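Local atomic coordinates of Protease/Reverse transcriptase/ribonuclease H (Eastern chimpanzee simian foamy virus, PDB entry 7KSF), a protein that combines an aspartic protease with a reverse transcriptase and ribonuclease H, probably cutting viral polyproteins and copying the RNA genome into DNA. Residues A[515-527]-A[552-565]. The protein carries 1 engineered substitution. Sequence-based numbering, arbitrary orientation.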
# COMPACT_ATOMS: atom_id res chain seq x y z
N GLY A 515 -18.62 -0.18 -23.87
CA GLY A 515 -18.77 -1.36 -24.70
C GLY A 515 -17.86 -1.42 -25.90
O GLY A 515 -18.12 -2.20 -26.82
N GLN A 516 -16.80 -0.62 -25.93
CA GLN A 516 -15.86 -0.59 -27.04
C GLN A 516 -14.52 -1.19 -26.62
O GLN A 516 -14.09 -1.03 -25.47
CB GLN A 516 -15.64 0.84 -27.54
CG GLN A 516 -16.79 1.37 -28.37
CD GLN A 516 -16.92 0.65 -29.70
OE1 GLN A 516 -15.93 0.18 -30.25
NE2 GLN A 516 -18.14 0.56 -30.21
N GLU A 517 -13.94 -1.96 -27.55
CA GLU A 517 -12.62 -2.51 -27.30
C GLU A 517 -11.60 -1.40 -27.09
O GLU A 517 -11.73 -0.30 -27.65
CB GLU A 517 -12.18 -3.41 -28.45
CG GLU A 517 -13.13 -4.56 -28.75
CD GLU A 517 -12.68 -5.39 -29.94
OE1 GLU A 517 -11.59 -5.12 -30.49
OE2 GLU A 517 -13.42 -6.33 -30.32
N ILE A 518 -10.59 -1.68 -26.28
CA ILE A 518 -9.57 -0.71 -25.90
C ILE A 518 -8.22 -1.19 -26.41
O ILE A 518 -7.83 -2.34 -26.15
CB ILE A 518 -9.54 -0.50 -24.37
CG1 ILE A 518 -10.88 0.01 -23.87
CG2 ILE A 518 -8.42 0.46 -23.99
CD1 ILE A 518 -10.93 0.22 -22.38
N LEU A 519 -7.52 -0.33 -27.13
CA LEU A 519 -6.17 -0.61 -27.60
C LEU A 519 -5.21 0.34 -26.90
O LEU A 519 -5.43 1.55 -26.87
CB LEU A 519 -6.06 -0.45 -29.12
CG LEU A 519 -6.56 -1.59 -30.00
CD1 LEU A 519 -8.08 -1.73 -29.97
CD2 LEU A 519 -6.07 -1.39 -31.42
N VAL A 520 -4.15 -0.22 -26.32
CA VAL A 520 -3.19 0.54 -25.54
C VAL A 520 -1.85 0.50 -26.25
O VAL A 520 -1.36 -0.58 -26.61
CB VAL A 520 -3.07 -0.01 -24.10
CG1 VAL A 520 -2.08 0.82 -23.31
CG2 VAL A 520 -4.43 -0.00 -23.42
N TYR A 521 -1.27 1.67 -26.46
CA TYR A 521 0.06 1.79 -27.03
C TYR A 521 1.05 2.14 -25.93
O TYR A 521 0.74 2.93 -25.03
CB TYR A 521 0.10 2.85 -28.13
CG TYR A 521 -0.73 2.47 -29.34
CD1 TYR A 521 -2.10 2.68 -29.37
CD2 TYR A 521 -0.14 1.89 -30.46
CE1 TYR A 521 -2.86 2.33 -30.46
CE2 TYR A 521 -0.89 1.54 -31.57
CZ TYR A 521 -2.25 1.76 -31.56
OH TYR A 521 -3.00 1.41 -32.66
N SER A 522 2.23 1.53 -25.99
CA SER A 522 3.19 1.61 -24.90
C SER A 522 4.60 1.44 -25.46
O SER A 522 4.77 0.80 -26.51
CB SER A 522 2.90 0.53 -23.85
OG SER A 522 2.43 -0.65 -24.47
N PRO A 523 5.61 2.01 -24.80
CA PRO A 523 6.99 1.81 -25.25
C PRO A 523 7.50 0.39 -25.12
O PRO A 523 8.67 0.15 -25.43
CB PRO A 523 7.80 2.76 -24.35
CG PRO A 523 6.80 3.66 -23.70
CD PRO A 523 5.53 2.89 -23.62
N ILE A 524 6.68 -0.55 -24.69
CA ILE A 524 7.11 -1.93 -24.50
C ILE A 524 6.87 -2.70 -25.79
O ILE A 524 5.82 -2.56 -26.43
CB ILE A 524 6.37 -2.57 -23.32
CG1 ILE A 524 4.86 -2.49 -23.55
CG2 ILE A 524 6.77 -1.89 -22.01
CD1 ILE A 524 4.03 -2.75 -22.33
N VAL A 525 7.86 -3.50 -26.19
CA VAL A 525 7.80 -4.13 -27.50
C VAL A 525 6.94 -5.39 -27.47
O VAL A 525 6.09 -5.60 -28.34
CB VAL A 525 9.22 -4.44 -28.01
CG1 VAL A 525 9.16 -4.94 -29.45
CG2 VAL A 525 10.10 -3.21 -27.90
N SER A 526 7.15 -6.24 -26.47
CA SER A 526 6.49 -7.54 -26.39
C SER A 526 5.91 -7.72 -25.00
O SER A 526 6.63 -7.59 -24.01
CB SER A 526 7.47 -8.67 -26.70
OG SER A 526 6.87 -9.94 -26.49
N MET A 527 4.60 -8.00 -24.93
CA MET A 527 3.98 -8.29 -23.65
C MET A 527 4.43 -9.63 -23.11
O MET A 527 4.61 -9.79 -21.89
CB MET A 527 2.45 -8.27 -23.79
CG MET A 527 1.84 -6.88 -23.77
SD MET A 527 2.41 -5.89 -22.38
CE MET A 527 1.94 -6.91 -20.99
N LEU A 552 -4.20 -8.87 -19.23
CA LEU A 552 -3.88 -9.36 -20.57
C LEU A 552 -4.94 -10.32 -21.08
O LEU A 552 -5.25 -10.33 -22.28
CB LEU A 552 -2.51 -10.05 -20.56
CG LEU A 552 -1.27 -9.16 -20.61
CD1 LEU A 552 -0.03 -10.01 -20.40
CD2 LEU A 552 -1.20 -8.43 -21.94
N GLU A 553 -5.52 -11.13 -20.19
CA GLU A 553 -6.43 -12.19 -20.60
C GLU A 553 -7.72 -11.67 -21.23
O GLU A 553 -8.45 -12.45 -21.84
CB GLU A 553 -6.78 -13.07 -19.40
CG GLU A 553 -5.59 -13.81 -18.80
CD GLU A 553 -5.04 -14.88 -19.73
OE1 GLU A 553 -5.81 -15.40 -20.57
OE2 GLU A 553 -3.84 -15.19 -19.63
N ASP A 554 -8.00 -10.38 -21.10
CA ASP A 554 -9.25 -9.84 -21.62
C ASP A 554 -9.13 -9.62 -23.13
O ASP A 554 -8.24 -8.89 -23.57
CB ASP A 554 -9.59 -8.53 -20.92
CG ASP A 554 -11.07 -8.24 -20.92
OD1 ASP A 554 -11.71 -8.40 -21.98
OD2 ASP A 554 -11.61 -7.86 -19.86
N PRO A 555 -9.99 -10.24 -23.94
CA PRO A 555 -9.93 -9.99 -25.39
C PRO A 555 -10.33 -8.57 -25.78
O PRO A 555 -9.97 -8.12 -26.87
CB PRO A 555 -10.91 -11.01 -25.98
CG PRO A 555 -11.15 -12.01 -24.88
CD PRO A 555 -11.01 -11.24 -23.60
N ARG A 556 -11.06 -7.87 -24.91
CA ARG A 556 -11.46 -6.50 -25.22
C ARG A 556 -10.27 -5.55 -25.27
O ARG A 556 -10.30 -4.55 -25.99
CB ARG A 556 -12.47 -6.01 -24.18
CG ARG A 556 -13.80 -6.75 -24.20
CD ARG A 556 -14.64 -6.33 -25.39
NE ARG A 556 -16.01 -6.83 -25.29
CZ ARG A 556 -17.02 -6.39 -26.03
NH1 ARG A 556 -16.82 -5.43 -26.92
NH2 ARG A 556 -18.23 -6.91 -25.87
N ILE A 557 -9.22 -5.85 -24.51
CA ILE A 557 -8.04 -5.00 -24.41
C ILE A 557 -6.90 -5.65 -25.16
O ILE A 557 -6.68 -6.87 -25.06
CB ILE A 557 -7.67 -4.75 -22.93
CG1 ILE A 557 -8.87 -4.19 -22.16
CG2 ILE A 557 -6.49 -3.79 -22.84
CD1 ILE A 557 -8.61 -3.97 -20.69
N GLN A 558 -6.22 -4.84 -25.97
CA GLN A 558 -5.05 -5.27 -26.78
C GLN A 558 -3.93 -4.26 -26.55
O GLN A 558 -4.22 -3.06 -26.46
CB GLN A 558 -5.41 -5.34 -28.27
CG GLN A 558 -6.90 -5.27 -28.55
CD GLN A 558 -7.17 -5.16 -30.03
OE1 GLN A 558 -6.25 -5.02 -30.83
NE2 GLN A 558 -8.43 -5.21 -30.40
N PHE A 559 -2.69 -4.75 -26.48
CA PHE A 559 -1.54 -3.88 -26.23
C PHE A 559 -0.61 -3.88 -27.44
O PHE A 559 -0.20 -4.94 -27.91
CB PHE A 559 -0.79 -4.33 -24.98
CG PHE A 559 -1.60 -4.26 -23.73
CD1 PHE A 559 -2.38 -5.33 -23.33
CD2 PHE A 559 -1.61 -3.11 -22.96
CE1 PHE A 559 -3.13 -5.27 -22.18
CE2 PHE A 559 -2.37 -3.03 -21.80
CZ PHE A 559 -3.13 -4.11 -21.41
N HIS A 560 -0.27 -2.68 -27.91
CA HIS A 560 0.60 -2.49 -29.06
C HIS A 560 1.83 -1.70 -28.68
O HIS A 560 1.76 -0.76 -27.88
CB HIS A 560 -0.13 -1.77 -30.20
CG HIS A 560 -0.88 -2.69 -31.12
ND1 HIS A 560 -2.09 -3.25 -30.78
CD2 HIS A 560 -0.58 -3.14 -32.36
CE1 HIS A 560 -2.51 -4.01 -31.78
NE2 HIS A 560 -1.62 -3.96 -32.75
N TYR A 561 2.97 -2.07 -29.27
CA TYR A 561 4.20 -1.31 -29.10
C TYR A 561 4.14 -0.05 -29.95
O TYR A 561 3.72 -0.08 -31.10
CB TYR A 561 5.41 -2.16 -29.50
CG TYR A 561 6.70 -1.39 -29.59
CD1 TYR A 561 7.17 -0.64 -28.51
CD2 TYR A 561 7.47 -1.42 -30.74
CE1 TYR A 561 8.36 0.06 -28.59
CE2 TYR A 561 8.66 -0.73 -30.83
CZ TYR A 561 9.10 0.01 -29.75
OH TYR A 561 10.29 0.70 -29.84
N ASP A 562 4.58 1.06 -29.36
CA ASP A 562 4.56 2.36 -30.03
C ASP A 562 5.98 2.92 -30.06
O ASP A 562 6.61 3.07 -29.01
CB ASP A 562 3.61 3.32 -29.32
CG ASP A 562 3.14 4.44 -30.23
OD1 ASP A 562 3.89 4.79 -31.16
OD2 ASP A 562 2.03 4.96 -30.02
N LYS A 563 6.47 3.22 -31.26
CA LYS A 563 7.83 3.72 -31.43
C LYS A 563 7.92 5.23 -31.21
O LYS A 563 8.95 5.71 -30.72
CB LYS A 563 8.35 3.38 -32.82
CG LYS A 563 8.32 1.90 -33.15
CD LYS A 563 8.84 1.63 -34.56
CE LYS A 563 8.83 0.15 -34.88
NZ LYS A 563 9.34 -0.14 -36.25
N THR A 564 6.87 5.98 -31.57
CA THR A 564 6.92 7.43 -31.44
C THR A 564 6.93 7.89 -29.99
O THR A 564 7.17 9.08 -29.75
CB THR A 564 5.73 8.07 -32.16
OG1 THR A 564 5.97 9.47 -32.30
CG2 THR A 564 4.46 7.88 -31.36
N LEU A 565 6.68 7.00 -29.04
CA LEU A 565 6.72 7.39 -27.64
C LEU A 565 8.16 7.69 -27.24
O LEU A 565 9.05 6.86 -27.46
CB LEU A 565 6.15 6.28 -26.76
CG LEU A 565 4.68 5.97 -27.05
CD1 LEU A 565 4.14 4.97 -26.05
CD2 LEU A 565 3.85 7.24 -27.04
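Val520 and Phe559 sit abreast on neighbouring parallel strands, 518-522 and 557-561, the last two strands of an RNase H-like sheet of order 3-2-1-4-5 in the RNase H-like domain of the reverse transcriptase. Six backbone hydrogen bonds zip the pair, from Ile518 N to Arg556 O through to Asp562 N to Ser522 O; that from His560 N to Val520 O is nearly straight (174°). On the face carrying Ile518, Val520, Ile557 and Phe559, Val520 CB is the bump that meets the CD2-CE2 side of the Phe559 ring obliquely, 3.6 Å from Phe559 CD2. Met527, bent at chi2 and chi3, curls back toward Phe559: its CG rests 3.9 Å from Phe559 CB, its sulfur makes an oblique Met-aromatic contact with that ring, and its CE rests against both methyls of Leu552. Helix 494-513 covers Ile518 on this face. On the opposite face, with Leu519, Tyr521, Gln558 and His560, the Gln558 side chain, extended beyond CG, lays its amide along Leu519, with Leu519 CD1 3.5 Å from Gln558 NE2, while Tyr521 leans its CD2-CE2 side on His560 CB. Past the strand, 523-525 wraps around Tyr561, whose ring swings out with CG opposite the backbone N (chi1 170°). Pro523 O lies at the ring's edge, 3.2 Å from Tyr561 CE1, and Val525 CG2 sits over one face in a CH-pi contact, 3.8 Å from the ring centroid and 11° off its normal.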